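PDB 4UE0: fiber from Bovine adenovirus 4, which forms the fibres of the viral capsid, whose trimeric head domain, the part described here, probably attaches the virion to a host-cell receptor. Local coordinates for residues Met17-Ala22 with Thr50-Gln55; Ser58-Ile63 with Ser95-Asn100. All blocks are in the same frame, centred on the assembly; numbering follows the deposited sequence. Where two conformers were deposited one is given.

Contact 1: Met17-Ala22 with Thr50-Gln55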
loop_
_atom_site.group_PDB
_atom_site.type_symbol
_atom_site.label_atom_id
_atom_site.label_comp_id
_atom_site.label_asym_id
_atom_site.label_seq_id
_atom_site.Cartn_x
_atom_site.Cartn_y
_atom_site.Cartn_z
ATOM N N MET A 17 -16.483 -13.436 -13.802
ATOM C CA MET A 17 -17.794 -13.177 -14.181
ATOM C C MET A 17 -17.655 -12.037 -15.202
ATOM O O MET A 17 -16.856 -12.171 -16.170
ATOM C CB MET A 17 -18.593 -12.908 -12.914
ATOM C CG MET A 17 -18.347 -14.035 -11.878
ATOM S SD MET A 17 -19.080 -15.681 -12.218
ATOM C CE MET A 17 -17.966 -16.941 -11.579
ATOM N N ASP A 18 -18.388 -10.946 -14.944
ATOM C CA ASP A 18 -18.635 -9.851 -15.845
ATOM C C ASP A 18 -17.747 -8.643 -15.497
ATOM O O ASP A 18 -18.088 -7.522 -15.874
ATOM C CB ASP A 18 -20.135 -9.511 -15.701
ATOM C CG ASP A 18 -20.719 -8.749 -16.882
ATOM O OD1 ASP A 18 -20.198 -8.799 -18.019
ATOM O OD2 ASP A 18 -21.707 -8.037 -16.606
ATOM N N PHE A 19 -16.618 -8.845 -14.800
ATOM C CA PHE A 19 -15.696 -7.740 -14.521
ATOM C C PHE A 19 -14.249 -8.222 -14.689
ATOM O O PHE A 19 -13.978 -9.411 -14.957
ATOM C CB PHE A 19 -15.988 -7.071 -13.162
ATOM C CG PHE A 19 -15.749 -7.956 -11.958
ATOM C CD1 PHE A 19 -16.760 -8.782 -11.466
ATOM C CD2 PHE A 19 -14.511 -7.963 -11.298
ATOM C CE1 PHE A 19 -16.564 -9.581 -10.349
ATOM C CE2 PHE A 19 -14.314 -8.764 -10.184
ATOM C CZ PHE A 19 -15.328 -9.594 -9.741
ATOM N N ILE A 20 -13.315 -7.278 -14.611
ATOM C CA ILE A 20 -11.868 -7.500 -14.829
ATOM C C ILE A 20 -11.131 -7.156 -13.558
ATOM O O ILE A 20 -11.431 -6.151 -12.902
ATOM C CB ILE A 20 -11.299 -6.496 -15.904
ATOM C CG1 ILE A 20 -11.756 -6.882 -17.296
ATOM C CG2 ILE A 20 -9.756 -6.388 -15.893
ATOM C CD1 ILE A 20 -11.100 -8.121 -17.872
ATOM N N ILE A 21 -10.125 -7.975 -13.252
ATOM C CA ILE A 21 -9.090 -7.588 -12.314
ATOM C C ILE A 21 -7.757 -7.717 -13.018
ATOM O O ILE A 21 -7.601 -8.518 -13.951
ATOM C CB ILE A 21 -9.064 -8.388 -11.020
ATOM C CG1 ILE A 21 -8.693 -9.839 -11.222
ATOM C CG2 ILE A 21 -10.345 -8.208 -10.282
ATOM C CD1 ILE A 21 -8.261 -10.486 -9.928
ATOM N N ALA A 22 -6.812 -6.867 -12.631
ATOM C CA ALA A 22 -5.511 -6.842 -13.289
ATOM C C ALA A 22 -4.418 -6.986 -12.242
ATOM O O ALA A 22 -4.262 -6.130 -11.366
ATOM C CB ALA A 22 -5.326 -5.587 -14.121
ATOM N N THR A 50 -17.097 -13.165 -2.778
ATOM C CA THR A 50 -16.163 -13.423 -1.704
ATOM C C THR A 50 -14.867 -14.007 -2.226
ATOM O O THR A 50 -13.855 -13.954 -1.533
ATOM C CB THR A 50 -16.752 -14.376 -0.640
ATOM O OG1 THR A 50 -17.226 -15.575 -1.258
ATOM C CG2 THR A 50 -17.897 -13.726 0.055
ATOM N N THR A 51 -14.900 -14.611 -3.399
ATOM C CA THR A 51 -13.728 -15.292 -3.950
ATOM C C THR A 51 -13.621 -15.030 -5.437
ATOM O O THR A 51 -14.631 -15.107 -6.144
ATOM C CB THR A 51 -13.789 -16.827 -3.741
ATOM O OG1 THR A 51 -14.110 -17.131 -2.373
ATOM C CG2 THR A 51 -12.504 -17.497 -4.168
ATOM N N ILE A 52 -12.422 -14.690 -5.895
ATOM C CA ILE A 52 -12.096 -14.629 -7.307
ATOM C C ILE A 52 -11.057 -15.699 -7.562
ATOM O O ILE A 52 -10.051 -15.760 -6.868
ATOM C CB ILE A 52 -11.534 -13.253 -7.701
ATOM C CG1 ILE A 52 -12.596 -12.175 -7.513
ATOM C CG2 ILE A 52 -11.026 -13.273 -9.120
ATOM C CD1 ILE A 52 -12.058 -10.757 -7.656
ATOM N N TYR A 53 -11.320 -16.575 -8.528
ATOM C CA TYR A 53 -10.397 -17.661 -8.828
ATOM C C TYR A 53 -10.187 -17.744 -10.332
ATOM O O TYR A 53 -11.021 -17.293 -11.126
ATOM C CB TYR A 53 -10.930 -18.988 -8.267
ATOM C CG TYR A 53 -12.277 -19.340 -8.771
ATOM C CD1 TYR A 53 -12.457 -19.843 -10.062
ATOM C CD2 TYR A 53 -13.395 -19.111 -8.003
ATOM C CE1 TYR A 53 -13.703 -20.087 -10.553
ATOM C CE2 TYR A 53 -14.658 -19.411 -8.487
ATOM C CZ TYR A 53 -14.806 -19.891 -9.780
ATOM O OH TYR A 53 -16.072 -20.155 -10.277
ATOM N N PHE A 54 -9.087 -18.351 -10.724
ATOM C CA PHE A 54 -8.730 -18.468 -12.112
ATOM C C PHE A 54 -7.535 -19.402 -12.233
ATOM O O PHE A 54 -6.863 -19.725 -11.258
ATOM C CB PHE A 54 -8.405 -17.083 -12.711
ATOM C CG PHE A 54 -7.274 -16.381 -12.022
ATOM C CD1 PHE A 54 -7.496 -15.636 -10.862
ATOM C CD2 PHE A 54 -5.992 -16.477 -12.531
ATOM C CE1 PHE A 54 -6.448 -15.010 -10.230
ATOM C CE2 PHE A 54 -4.947 -15.853 -11.915
ATOM C CZ PHE A 54 -5.169 -15.120 -10.769
ATOM N N GLN A 55 -7.270 -19.800 -13.460
ATOM C CA GLN A 55 -6.160 -20.688 -13.742
ATOM C C GLN A 55 -4.950 -19.833 -14.089
ATOM O O GLN A 55 -5.008 -18.940 -14.949
ATOM C CB GLN A 55 -6.531 -21.672 -14.845
ATOM C CG GLN A 55 -5.649 -22.899 -14.934
ATOM C CD GLN A 55 -6.201 -23.894 -15.933
ATOM O OE1 GLN A 55 -7.254 -23.670 -16.543
ATOM N NE2 GLN A 55 -5.498 -24.998 -16.106
#

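Contact 2: Ser58-Ile63 with Ser95-Asn100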
loop_
_atom_site.group_PDB
_atom_site.type_symbol
_atom_site.label_atom_id
_atom_site.label_comp_id
_atom_site.label_asym_id
_atom_site.label_seq_id
_atom_site.Cartn_x
_atom_site.Cartn_y
_atom_site.Cartn_z
ATOM N N SER A 58 2.147 -19.371 -16.246
ATOM C CA SER A 58 3.484 -19.695 -15.731
ATOM C C SER A 58 4.114 -18.577 -14.881
ATOM O O SER A 58 4.726 -18.841 -13.815
ATOM C CB SER A 58 4.407 -20.009 -16.913
ATOM O OG SER A 58 4.569 -18.874 -17.771
ATOM N N GLY A 59 3.982 -17.341 -15.377
ATOM C CA GLY A 59 4.580 -16.192 -14.718
ATOM C C GLY A 59 4.035 -16.069 -13.304
ATOM O O GLY A 59 4.765 -16.038 -12.319
ATOM N N LEU A 60 2.724 -16.039 -13.195
ATOM C CA LEU A 60 2.109 -15.813 -11.906
ATOM C C LEU A 60 2.345 -16.977 -10.955
ATOM O O LEU A 60 2.553 -16.811 -9.738
ATOM C CB LEU A 60 0.634 -15.596 -12.122
ATOM C CG LEU A 60 -0.155 -15.025 -10.987
ATOM C CD1 LEU A 60 0.458 -13.776 -10.345
ATOM C CD2 LEU A 60 -1.516 -14.708 -11.554
ATOM N N GLU A 61 2.302 -18.185 -11.493
ATOM C CA GLU A 61 2.516 -19.325 -10.636
ATOM C C GLU A 61 3.895 -19.236 -9.967
ATOM O O GLU A 61 4.070 -19.796 -8.882
ATOM C CB GLU A 61 2.423 -20.631 -11.402
ATOM C CG GLU A 61 1.033 -21.188 -11.638
ATOM C CD GLU A 61 1.088 -22.598 -12.197
ATOM O OE1 GLU A 61 1.594 -22.754 -13.324
ATOM O OE2 GLU A 61 0.649 -23.546 -11.518
ATOM N N SER A 62 4.865 -18.560 -10.613
ATOM C CA SER A 62 6.255 -18.546 -10.139
ATOM C C SER A 62 6.443 -17.840 -8.799
ATOM O O SER A 62 7.488 -18.029 -8.167
ATOM C CB SER A 62 7.200 -17.970 -11.220
ATOM O OG SER A 62 7.113 -16.550 -11.406
ATOM N N ILE A 63 5.470 -17.037 -8.358
ATOM C CA ILE A 63 5.647 -16.312 -7.112
ATOM C C ILE A 63 5.115 -17.109 -5.912
ATOM O O ILE A 63 5.288 -16.688 -4.751
ATOM C CB ILE A 63 5.019 -14.885 -7.138
ATOM C CG1 ILE A 63 3.482 -14.936 -7.163
ATOM C CG2 ILE A 63 5.582 -14.044 -8.279
ATOM C CD1 ILE A 63 2.825 -13.618 -6.887
ATOM N N SER A 95 -2.827 -25.328 -10.382
ATOM C CA SER A 95 -2.707 -24.148 -11.210
ATOM C C SER A 95 -3.801 -23.110 -10.910
ATOM O O SER A 95 -3.845 -22.081 -11.575
ATOM C CB SER A 95 -2.706 -24.567 -12.686
ATOM O OG SER A 95 -3.872 -25.324 -12.991
ATOM N N ILE A 96 -4.632 -23.353 -9.894
ATOM C CA ILE A 96 -5.755 -22.481 -9.599
ATOM C C ILE A 96 -5.354 -21.503 -8.506
ATOM O O ILE A 96 -5.025 -21.903 -7.394
ATOM C CB ILE A 96 -7.005 -23.255 -9.116
ATOM C CG1 ILE A 96 -7.460 -24.314 -10.129
ATOM C CG2 ILE A 96 -8.158 -22.281 -8.820
ATOM C CD1 ILE A 96 -7.869 -23.751 -11.467
ATOM N N ILE A 97 -5.405 -20.222 -8.834
ATOM C CA ILE A 97 -5.212 -19.158 -7.855
ATOM C C ILE A 97 -6.565 -18.708 -7.327
ATOM O O ILE A 97 -7.503 -18.481 -8.113
ATOM C CB ILE A 97 -4.442 -17.984 -8.484
ATOM C CG1 ILE A 97 -3.061 -18.495 -8.911
ATOM C CG2 ILE A 97 -4.342 -16.806 -7.504
ATOM C CD1 ILE A 97 -2.137 -17.484 -9.534
ATOM N N SER A 98 -6.666 -18.577 -6.000
ATOM C CA SER A 98 -7.848 -18.084 -5.327
ATOM C C SER A 98 -7.502 -16.829 -4.524
ATOM O O SER A 98 -6.561 -16.831 -3.730
ATOM C CB SER A 98 -8.396 -19.155 -4.393
ATOM O OG SER A 98 -8.829 -20.288 -5.125
ATOM N N ILE A 99 -8.299 -15.791 -4.767
ATOM C CA ILE A 99 -8.249 -14.530 -4.046
ATOM C C ILE A 99 -9.497 -14.504 -3.183
ATOM O O ILE A 99 -10.612 -14.380 -3.691
ATOM C CB ILE A 99 -8.245 -13.319 -5.018
ATOM C CG1 ILE A 99 -7.049 -13.379 -5.979
ATOM C CG2 ILE A 99 -8.215 -12.009 -4.232
ATOM C CD1 ILE A 99 -7.126 -12.418 -7.131
ATOM N N ASN A 100 -9.299 -14.624 -1.879
ATOM C CA ASN A 100 -10.400 -14.673 -0.935
ATOM C C ASN A 100 -10.492 -13.399 -0.159
ATOM O O ASN A 100 -9.504 -12.975 0.463
ATOM C CB ASN A 100 -10.253 -15.858 0.009
ATOM C CG ASN A 100 -10.863 -17.091 -0.570
ATOM O OD1 ASN A 100 -12.098 -17.206 -0.634
ATOM N ND2 ASN A 100 -10.039 -18.023 -0.990
#

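Contact 1: Met17-Ala22 with Thr50-Gln55
Met17, in the turn that leads into strand 19-29, bends at both chi2 and chi3 and, in one of its two conformers, brings its methyl CE to 4.0 Å from Tyr53 OH, a loose contact that may not persist. Both residues are exposed, which suits a flexible thioether and a phenol hydroxyl. Phe19 follows. A chi1 of 66° helps turn the edge of its ring to Ile52, and its edge atom CE2 meets Ile52 CD1 at 3.9 Å, the methyl lying in the ring plane. Ile21, two residues on and therefore on the same side of the strand, reaches tip to tip toward Ile52: its CD1 is 4.0 Å from Ile52 CG2, and its CG2 is 4.0 Å from Ile52 CD1. Ile52 thus serves both inward residues, its two branches sharing the work as suits a beta-branched residue in a buried layer. No hydrogen bond joins the segments; Phe19 and Ile21 of one sheet meet Ile52 of the other, the side-chain packing of a beta sandwich. Phe16 of strand 8-16 also packs on Ile52 and meets Tyr53 edge-to-face, while beside strand 51-55 runs strand 96-101, whose Ile99 touches Ile21.

Contact 2: Ser58-Ile63 with Ser95-Asn100
Leu60 of the short helix 58-61 and Ile97 of strand 96-101 carry the apolar half of this contact. In Leu60, CB points toward the strand and CG turns anti to the backbone N (chi1 -166°), which brings CG to 3.5 Å from Ile97 CD1. Of the two branches, CD2 also lies 3.5 Å from Ile97 CD1, so one methyl nests against both atoms, closer than usual van der Waals contact. Ile97 delivers that methyl through a straight CG1-CD1 arm (chi2 -179°) and crosses the leucine obliquely. Aliphatic chains suit this buried place. Next along the helix, partly exposed Glu61 extends beyond CG to Ser95, just before strand 96-101, with OE2 3.4 Å from Ser95 CA, a van der Waals approach; Lys92 gives the same oxygen a long, weak ion pair. Within the turn, Gly59 O accepts from Ser62 N and, at 2.6 Å, from Ser62 OG, which lies in the carbonyl plane; ahead of it, Asp57 OD2 accepts from Leu60 N. Around the apolar pair, Leu60 packs on Trp25 of strand 19-29 and Phe54 of strand 51-55, and Ile97 on Phe54 and on Ile90 of strand 83-93, so the helix, following edge strand 51-55, reaches between the two sheets through Leu60.

Contacts 1 and 2 follow each other in the chain, strand 51-55 leading directly to helix 58-61, and their centres lie about 12 Å apart. They share one sheet, in which strands 51-55 and 96-101 are antiparallel neighbours: Ile52 O lies 2.7 Å from Ile99 N, a probable hydrogen bond, and a probable side-chain hydrogen bond between Thr51 OG1 and Asn100 OD1, 2.7 Å long, joins the same strands. Contact 1 connects this sheet to the one containing strand 19-29, and contact 2 sets the helix on its inner side. Phe54, touching both Leu60 and Ile97, continues the apolar interior from one contact to the other. The buried parts of both belong to that interior, with Met17-Tyr53 and Glu61-Ser95 nearer its outside.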